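Heme-binding protein A (Haemophilus parasuis 29755, PDB 3TPA) probably binds glutathione in the periplasm as the solute-binding component of an ABC-type import system, despite its heme-binding name. Local coordinates at residues Q198-D210 against A216-D228. The protein carries 1 engineered substitution. Residues are numbered along the deposited sequence; the frame is centred on the assembly and turned at random.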
ATOM      1  N   GLN A 198      16.897 -25.565   1.000  1.00 63.71           N
ATOM      2  CA  GLN A 198      16.693 -24.585  -0.053  1.00 63.86           C
ATOM      3  C   GLN A 198      17.855 -24.559  -1.028  1.00 69.70           C
ATOM      4  O   GLN A 198      19.003 -24.813  -0.662  1.00 73.72           O
ATOM      5  CB  GLN A 198      16.483 -23.192   0.548  1.00 53.33           C
ATOM      6  CG  GLN A 198      15.159 -23.024   1.275  1.00 45.51           C
ATOM      7  CD  GLN A 198      14.140 -22.251   0.460  1.00 45.32           C
ATOM      8  OE1 GLN A 198      14.494 -21.371  -0.324  1.00 56.58           O
ATOM      9  NE2 GLN A 198      12.866 -22.578   0.643  1.00 27.29           N
ATOM     10  N   THR A 199      17.540 -24.247  -2.277  1.00 70.95           N
ATOM     11  CA  THR A 199      18.546 -24.160  -3.339  1.00 69.52           C
ATOM     12  C   THR A 199      18.637 -22.724  -3.828  1.00 63.59           C
ATOM     13  O   THR A 199      17.784 -21.905  -3.504  1.00 61.32           O
ATOM     14  CB  THR A 199      18.189 -25.054  -4.531  1.00 71.29           C
ATOM     15  OG1 THR A 199      19.300 -25.114  -5.433  1.00 76.66           O
ATOM     16  CG2 THR A 199      16.975 -24.498  -5.261  1.00 69.79           C
ATOM     17  N   ASP A 200      19.658 -22.411  -4.614  1.00 63.82           N
ATOM     18  CA  ASP A 200      19.816 -21.040  -5.082  1.00 71.04           C
ATOM     19  C   ASP A 200      18.907 -20.716  -6.275  1.00 64.39           C
ATOM     20  O   ASP A 200      18.580 -21.584  -7.097  1.00 61.53           O
ATOM     21  CB  ASP A 200      21.281 -20.708  -5.395  1.00 83.12           C
ATOM     22  CG  ASP A 200      21.518 -19.210  -5.548  1.00 89.02           C
ATOM     23  OD1 ASP A 200      20.788 -18.423  -4.898  1.00 88.53           O
ATOM     24  OD2 ASP A 200      22.425 -18.821  -6.315  1.00 91.44           O
ATOM     25  N   HIS A 201      18.507 -19.451  -6.345  1.00 54.86           N
ATOM     26  CA  HIS A 201      17.574 -18.976  -7.356  1.00 49.01           C
ATOM     27  C   HIS A 201      16.133 -19.457  -7.100  1.00 44.08           C
ATOM     28  O   HIS A 201      15.289 -19.374  -7.994  1.00 37.55           O
ATOM     29  CB  HIS A 201      18.046 -19.376  -8.768  1.00 51.41           C
ATOM     30  CG  HIS A 201      19.491 -19.071  -9.040  1.00 52.77           C
ATOM     31  ND1 HIS A 201      19.922 -17.842  -9.492  1.00 53.15           N
ATOM     32  CD2 HIS A 201      20.597 -19.845  -8.938  1.00 55.53           C
ATOM     33  CE1 HIS A 201      21.235 -17.868  -9.649  1.00 53.68           C
ATOM     34  NE2 HIS A 201      21.670 -19.071  -9.321  1.00 52.13           N
ATOM     35  N   ALA A 202      15.851 -19.948  -5.889  1.00 36.42           N
ATOM     36  CA  ALA A 202      14.499 -20.416  -5.570  1.00 36.26           C
ATOM     37  C   ALA A 202      14.109 -20.407  -4.077  1.00 39.76           C
ATOM     38  O   ALA A 202      14.941 -20.634  -3.195  1.00 42.73           O
ATOM     39  CB  ALA A 202      14.264 -21.799  -6.159  1.00 29.74           C
ATOM     40  N   VAL A 203      12.828 -20.153  -3.807  1.00 32.77           N
ATOM     41  CA  VAL A 203      12.282 -20.307  -2.454  1.00 33.01           C
ATOM     42  C   VAL A 203      11.164 -21.357  -2.473  1.00 27.74           C
ATOM     43  O   VAL A 203      10.224 -21.251  -3.248  1.00 28.41           O
ATOM     44  CB  VAL A 203      11.765 -18.981  -1.873  1.00 32.72           C
ATOM     45  CG1 VAL A 203      11.467 -19.135  -0.406  1.00 29.46           C
ATOM     46  CG2 VAL A 203      12.777 -17.860  -2.072  1.00 30.66           C
ATOM     47  N   ARG A 204      11.274 -22.378  -1.627  1.00 23.99           N
ATOM     48  CA  ARG A 204      10.338 -23.502  -1.670  1.00 25.16           C
ATOM     49  C   ARG A 204       9.452 -23.643  -0.431  1.00 27.77           C
ATOM     50  O   ARG A 204       9.918 -23.467   0.696  1.00 31.99           O
ATOM     51  CB  ARG A 204      11.105 -24.810  -1.896  1.00 31.14           C
ATOM     52  CG  ARG A 204      11.600 -24.997  -3.322  1.00 35.38           C
ATOM     53  CD  ARG A 204      12.260 -26.371  -3.499  1.00 38.96           C
ATOM     54  NE  ARG A 204      12.398 -26.739  -4.906  1.00 51.58           N
ATOM     55  CZ  ARG A 204      13.353 -26.279  -5.705  1.00 58.80           C
ATOM     56  NH1 ARG A 204      14.254 -25.428  -5.239  1.00 61.08           N
ATOM     57  NH2 ARG A 204      13.404 -26.667  -6.970  1.00 61.38           N
ATOM     58  N   TYR A 205       8.182 -23.983  -0.645  1.00 23.92           N
ATOM     59  CA  TYR A 205       7.223 -24.136   0.449  1.00 25.13           C
ATOM     60  C   TYR A 205       6.422 -25.409   0.301  1.00 26.61           C
ATOM     61  O   TYR A 205       6.233 -25.906  -0.803  1.00 30.30           O
ATOM     62  CB  TYR A 205       6.216 -22.974   0.505  1.00 26.74           C
ATOM     63  CG  TYR A 205       6.840 -21.610   0.504  1.00 19.96           C
ATOM     64  CD1 TYR A 205       6.942 -20.860   1.671  1.00 20.18           C
ATOM     65  CD2 TYR A 205       7.323 -21.068  -0.665  1.00 22.05           C
ATOM     66  CE1 TYR A 205       7.528 -19.597   1.664  1.00 22.55           C
ATOM     67  CE2 TYR A 205       7.908 -19.815  -0.686  1.00 24.91           C
ATOM     68  CZ  TYR A 205       8.005 -19.083   0.474  1.00 25.11           C
ATOM     69  OH  TYR A 205       8.593 -17.845   0.427  1.00 22.31           O
ATOM     70  N   THR A 206       5.926 -25.897   1.433  1.00 27.80           N
ATOM     71  CA  THR A 206       5.019 -27.037   1.481  0.50 30.19           C
ATOM     72  C   THR A 206       3.764 -26.682   2.256  1.00 25.13           C
ATOM     73  O   THR A 206       3.823 -25.912   3.210  1.00 27.64           O
ATOM     74  CB  THR A 206       5.686 -28.224   2.188  0.50 36.72           C
ATOM     75  OG1 THR A 206       6.835 -28.641   1.437  0.50 38.63           O
ATOM     76  CG2 THR A 206       4.708 -29.383   2.306  0.50 41.93           C
ATOM     77  N   ALA A 207       2.628 -27.247   1.868  1.00 23.56           N
ATOM     78  CA  ALA A 207       1.383 -26.964   2.573  1.00 23.54           C
ATOM     79  C   ALA A 207       1.433 -27.422   4.031  1.00 28.98           C
ATOM     80  O   ALA A 207       1.972 -28.482   4.352  1.00 24.74           O
ATOM     81  CB  ALA A 207       0.201 -27.610   1.859  1.00 19.85           C
ATOM     82  N   ASN A 208       0.857 -26.601   4.903  1.00 25.92           N
ATOM     83  CA  ASN A 208       0.686 -26.932   6.307  1.00 25.22           C
ATOM     84  C   ASN A 208      -0.579 -27.760   6.509  1.00 29.90           C
ATOM     85  O   ASN A 208      -1.697 -27.267   6.330  1.00 22.33           O
ATOM     86  CB  ASN A 208       0.596 -25.645   7.129  1.00 24.37           C
ATOM     87  CG  ASN A 208       0.349 -25.904   8.599  1.00 32.32           C
ATOM     88  OD1 ASN A 208       0.489 -27.033   9.078  1.00 28.55           O
ATOM     89  ND2 ASN A 208      -0.017 -24.849   9.332  1.00 29.99           N
ATOM     90  N   VAL A 209      -0.411 -29.020   6.902  1.00 29.53           N
ATOM     91  CA  VAL A 209      -1.562 -29.900   7.071  1.00 29.48           C
ATOM     92  C   VAL A 209      -2.450 -29.462   8.235  1.00 35.06           C
ATOM     93  O   VAL A 209      -3.659 -29.695   8.229  1.00 34.68           O
ATOM     94  CB  VAL A 209      -1.139 -31.352   7.304  1.00 40.67           C
ATOM     95  CG1 VAL A 209      -2.375 -32.226   7.538  1.00 43.52           C
ATOM     96  CG2 VAL A 209      -0.326 -31.857   6.127  1.00 36.36           C
ATOM     97  N   ASP A 210      -1.844 -28.823   9.229  1.00 31.82           N
ATOM     98  CA  ASP A 210      -2.550 -28.475  10.459  1.00 29.68           C
ATOM     99  C   ASP A 210      -3.200 -27.092  10.446  1.00 28.18           C
ATOM    100  O   ASP A 210      -3.804 -26.677  11.430  1.00 30.36           O
ATOM    101  CB  ASP A 210      -1.609 -28.599  11.663  1.00 35.75           C
ATOM    102  CG  ASP A 210      -1.187 -30.034  11.932  1.00 50.52           C
ATOM    103  OD1 ASP A 210      -2.049 -30.932  11.844  1.00 52.62           O
ATOM    104  OD2 ASP A 210       0.006 -30.264  12.222  1.00 59.56           O
ATOM    105  N   ALA A 216      -4.378 -26.243   2.648  1.00 30.09           N
ATOM    106  CA  ALA A 216      -4.420 -25.643   1.313  1.00 30.12           C
ATOM    107  C   ALA A 216      -4.540 -26.690   0.215  1.00 33.18           C
ATOM    108  O   ALA A 216      -4.116 -27.831   0.382  1.00 29.22           O
ATOM    109  CB  ALA A 216      -3.185 -24.803   1.069  1.00 33.97           C
ATOM    110  N   ASP A 217      -5.101 -26.287  -0.922  1.00 34.02           N
ATOM    111  CA  ASP A 217      -5.293 -27.219  -2.030  1.00 29.68           C
ATOM    112  C   ASP A 217      -3.974 -27.559  -2.693  1.00 37.87           C
ATOM    113  O   ASP A 217      -3.801 -28.665  -3.189  1.00 45.70           O
ATOM    114  CB  ASP A 217      -6.293 -26.669  -3.053  1.00 34.65           C
ATOM    115  CG  ASP A 217      -7.672 -26.436  -2.453  1.00 39.67           C
ATOM    116  OD1 ASP A 217      -8.315 -27.422  -2.031  1.00 40.36           O
ATOM    117  OD2 ASP A 217      -8.116 -25.270  -2.410  1.00 48.59           O
ATOM    118  N   ILE A 218      -3.036 -26.612  -2.696  1.00 35.02           N
ATOM    119  CA  ILE A 218      -1.738 -26.831  -3.340  1.00 30.14           C
ATOM    120  C   ILE A 218      -0.675 -27.364  -2.379  1.00 29.69           C
ATOM    121  O   ILE A 218      -0.390 -26.753  -1.345  1.00 31.18           O
ATOM    122  CB  ILE A 218      -1.211 -25.551  -4.009  1.00 27.07           C
ATOM    123  CG1 ILE A 218      -2.176 -25.094  -5.096  1.00 27.13           C
ATOM    124  CG2 ILE A 218       0.169 -25.786  -4.608  1.00 37.73           C
ATOM    125  CD1 ILE A 218      -1.931 -23.682  -5.559  1.00 29.37           C
ATOM    126  N   GLU A 219      -0.064 -28.486  -2.738  1.00 27.51           N
ATOM    127  CA  GLU A 219       0.895 -29.138  -1.853  1.00 34.21           C
ATOM    128  C   GLU A 219       2.287 -28.512  -1.828  1.00 32.71           C
ATOM    129  O   GLU A 219       2.964 -28.558  -0.807  1.00 32.54           O
ATOM    130  CB  GLU A 219       1.001 -30.631  -2.189  1.00 46.31           C
ATOM    131  CG  GLU A 219      -0.133 -31.451  -1.608  1.00 58.07           C
ATOM    132  CD  GLU A 219       0.012 -31.655  -0.110  1.00 68.77           C
ATOM    133  OE1 GLU A 219      -1.013 -31.909   0.557  1.00 74.95           O
ATOM    134  OE2 GLU A 219       1.153 -31.571   0.398  1.00 70.06           O
ATOM    135  N   ARG A 220       2.744 -27.964  -2.953  1.00 28.17           N
ATOM    136  CA  ARG A 220       4.090 -27.371  -3.025  1.00 31.15           C
ATOM    137  C   ARG A 220       4.112 -26.068  -3.827  1.00 34.66           C
ATOM    138  O   ARG A 220       3.507 -25.942  -4.899  1.00 34.07           O
ATOM    139  CB  ARG A 220       5.113 -28.329  -3.661  1.00 37.16           C
ATOM    140  CG  ARG A 220       6.105 -28.999  -2.701  1.00 48.43           C
ATOM    141  CD  ARG A 220       6.377 -30.448  -3.120  1.00 60.28           C
ATOM    142  NE  ARG A 220       5.149 -31.203  -3.345  1.00 73.42           N
ATOM    143  CZ  ARG A 220       5.039 -32.294  -4.085  1.00 78.37           C
ATOM    144  NH1 ARG A 220       3.858 -32.874  -4.184  1.00 80.70           N
ATOM    145  NH2 ARG A 220       6.092 -32.816  -4.718  1.00 77.33           N
ATOM    146  N   LEU A 221       4.861 -25.119  -3.294  1.00 27.48           N
ATOM    147  CA  LEU A 221       4.969 -23.794  -3.850  1.00 28.55           C
ATOM    148  C   LEU A 221       6.436 -23.564  -4.187  1.00 33.03           C
ATOM    149  O   LEU A 221       7.306 -23.710  -3.324  1.00 28.44           O
ATOM    150  CB  LEU A 221       4.523 -22.779  -2.799  1.00 28.60           C
ATOM    151  CG  LEU A 221       3.457 -21.725  -3.069  1.00 32.34           C
ATOM    152  CD1 LEU A 221       2.184 -22.318  -3.671  1.00 33.37           C
ATOM    153  CD2 LEU A 221       3.154 -20.999  -1.742  1.00 25.34           C
ATOM    154  N   ILE A 222       6.723 -23.220  -5.440  1.00 24.69           N
ATOM    155  CA  ILE A 222       8.078 -22.829  -5.802  1.00 25.68           C
ATOM    156  C   ILE A 222       8.114 -21.388  -6.283  1.00 26.54           C
ATOM    157  O   ILE A 222       7.473 -21.049  -7.276  1.00 24.41           O
ATOM    158  CB  ILE A 222       8.672 -23.728  -6.901  1.00 30.36           C
ATOM    159  CG1 ILE A 222       8.617 -25.195  -6.480  1.00 33.18           C
ATOM    160  CG2 ILE A 222      10.105 -23.320  -7.200  1.00 29.81           C
ATOM    161  CD1 ILE A 222       9.028 -26.160  -7.575  1.00 42.61           C
ATOM    162  N   PHE A 223       8.864 -20.543  -5.576  1.00 26.18           N
ATOM    163  CA  PHE A 223       9.167 -19.203  -6.065  1.00 25.41           C
ATOM    164  C   PHE A 223      10.479 -19.248  -6.858  1.00 27.07           C
ATOM    165  O   PHE A 223      11.555 -19.349  -6.268  1.00 24.27           O
ATOM    166  CB  PHE A 223       9.326 -18.214  -4.912  1.00 28.37           C
ATOM    167  CG  PHE A 223       8.025 -17.808  -4.235  1.00 25.37           C
ATOM    168  CD1 PHE A 223       7.936 -16.595  -3.578  1.00 23.24           C
ATOM    169  CD2 PHE A 223       6.920 -18.642  -4.245  1.00 23.41           C
ATOM    170  CE1 PHE A 223       6.750 -16.208  -2.942  1.00 22.89           C
ATOM    171  CE2 PHE A 223       5.739 -18.272  -3.614  1.00 28.12           C
ATOM    172  CZ  PHE A 223       5.656 -17.050  -2.962  1.00 21.01           C
ATOM    173  N   SER A 224      10.386 -19.171  -8.186  1.00 24.76           N
ATOM    174  CA  SER A 224      11.568 -19.248  -9.039  0.56 24.74           C
ATOM    175  C   SER A 224      12.030 -17.873  -9.509  1.00 25.36           C
ATOM    176  O   SER A 224      11.310 -17.177 -10.218  1.00 25.14           O
ATOM    177  CB  SER A 224      11.298 -20.142 -10.249  0.56 28.26           C
ATOM    178  OG  SER A 224      12.365 -20.070 -11.183  0.56 23.28           O
ATOM    179  N   ILE A 225      13.236 -17.480  -9.112  1.00 23.30           N
ATOM    180  CA  ILE A 225      13.745 -16.166  -9.507  1.00 29.14           C
ATOM    181  C   ILE A 225      14.073 -16.160 -10.999  1.00 36.09           C
ATOM    182  O   ILE A 225      14.944 -16.897 -11.468  1.00 37.45           O
ATOM    183  CB  ILE A 225      14.993 -15.725  -8.711  1.00 28.68           C
ATOM    184  CG1 ILE A 225      14.635 -15.418  -7.257  1.00 34.86           C
ATOM    185  CG2 ILE A 225      15.610 -14.481  -9.330  1.00 24.20           C
ATOM    186  CD1 ILE A 225      14.282 -16.636  -6.438  1.00 38.58           C
ATOM    187  N   THR A 226      13.375 -15.298 -11.722  1.00 30.36           N
ATOM    188  CA  THR A 226      13.425 -15.255 -13.168  1.00 26.68           C
ATOM    189  C   THR A 226      13.500 -13.794 -13.548  1.00 20.47           C
ATOM    190  O   THR A 226      12.474 -13.161 -13.772  1.00 24.77           O
ATOM    191  CB  THR A 226      12.143 -15.845 -13.755  1.00 28.93           C
ATOM    192  OG1 THR A 226      11.791 -17.043 -13.044  1.00 21.64           O
ATOM    193  CG2 THR A 226      12.315 -16.146 -15.254  1.00 25.39           C
ATOM    194  N   PRO A 227      14.726 -13.262 -13.649  1.00 22.80           N
ATOM    195  CA  PRO A 227      14.956 -11.812 -13.666  1.00 24.65           C
ATOM    196  C   PRO A 227      14.444 -11.040 -14.878  1.00 26.22           C
ATOM    197  O   PRO A 227      14.228  -9.840 -14.746  1.00 29.10           O
ATOM    198  CB  PRO A 227      16.479 -11.696 -13.541  1.00 29.18           C
ATOM    199  CG  PRO A 227      17.007 -13.004 -13.994  1.00 27.84           C
ATOM    200  CD  PRO A 227      15.983 -14.030 -13.647  1.00 22.26           C
ATOM    201  N   ASP A 228      14.235 -11.689 -16.020  1.00 24.60           N
ATOM    202  CA  ASP A 228      13.888 -10.942 -17.228  1.00 26.19           C
ATOM    203  C   ASP A 228      12.380 -10.975 -17.530  1.00 20.20           C
ATOM    204  O   ASP A 228      11.772 -12.052 -17.613  1.00 19.98           O
ATOM    205  CB  ASP A 228      14.687 -11.455 -18.434  1.00 35.49           C
ATOM    206  CG  ASP A 228      16.203 -11.236 -18.287  1.00 40.46           C
ATOM    207  OD1 ASP A 228      16.633 -10.309 -17.556  1.00 31.77           O
ATOM    208  OD2 ASP A 228      16.969 -11.997 -18.929  1.00 44.89           O
TER
HETATM  209  O   HOH W   1      15.595 -19.660 -10.883  1.00 47.34           O
HETATM  210  O   HOH W   2       1.896 -30.833   3.013  1.00 62.09           O
HETATM  211  O   HOH W   3      -2.385 -25.340   4.503  1.00 19.21           O
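Val-203 and Phe-223 face each other as a hydrogen-bonded pair within the antiparallel pairing of 202-207 with 220-225, part of a mixed sheet of this family 5 solute-binding protein. Both amides of the pair are used: Val-203 N gives to Phe-223 O at 2.9 Å, in the carbonyl plane and on a lone pair, and Phe-223 N returns the bond to Val-203 O at 2.8 Å. The next hydrogen-bonded pair, two residues along, Tyr-205 and Leu-221, repeats the exchange, while Ile-225 N to His-201 O and Ala-207 N to Glu-219 O close the two ends. The backbone groups turned outward, on Arg-204, Thr-206 and Arg-220, bond to residues in or beside the flanking strands 192-194 and 9-14.

Water adds to the bonding at both ends. One molecule donates to Ile-225 O and to His-201 O, which thus takes both this water and Ile-225 N; a second joins Ala-207 O to Glu-219 OE2, whose other oxygen, OE1, is paired with Lys-215. A third accepts from Ala-216 N and donates to Asn-208 O, beyond the last backbone bond between the strands.

On the buried face, which also carries Val-203 and Leu-221, the Tyr-205 and Phe-223 rings form an edge-to-face pair, planes at 52° and centroids 5.0 Å apart. With chi1 at -52°, the tyrosine CG lies beside its own backbone N, and the ring edge meets Leu-221 O in plane, CD2 to O 3.7 Å. The phenol is satisfied beyond the sheet, its OH bonded to Ala-34 O, and helix 36-39 packs against both side chains, through Val-39 and Gln-38. Within the aromatic pair, Tyr-205 CE2 sits over the centre of the Phe-223 ring, 3.9 Å from Phe-223 CD2.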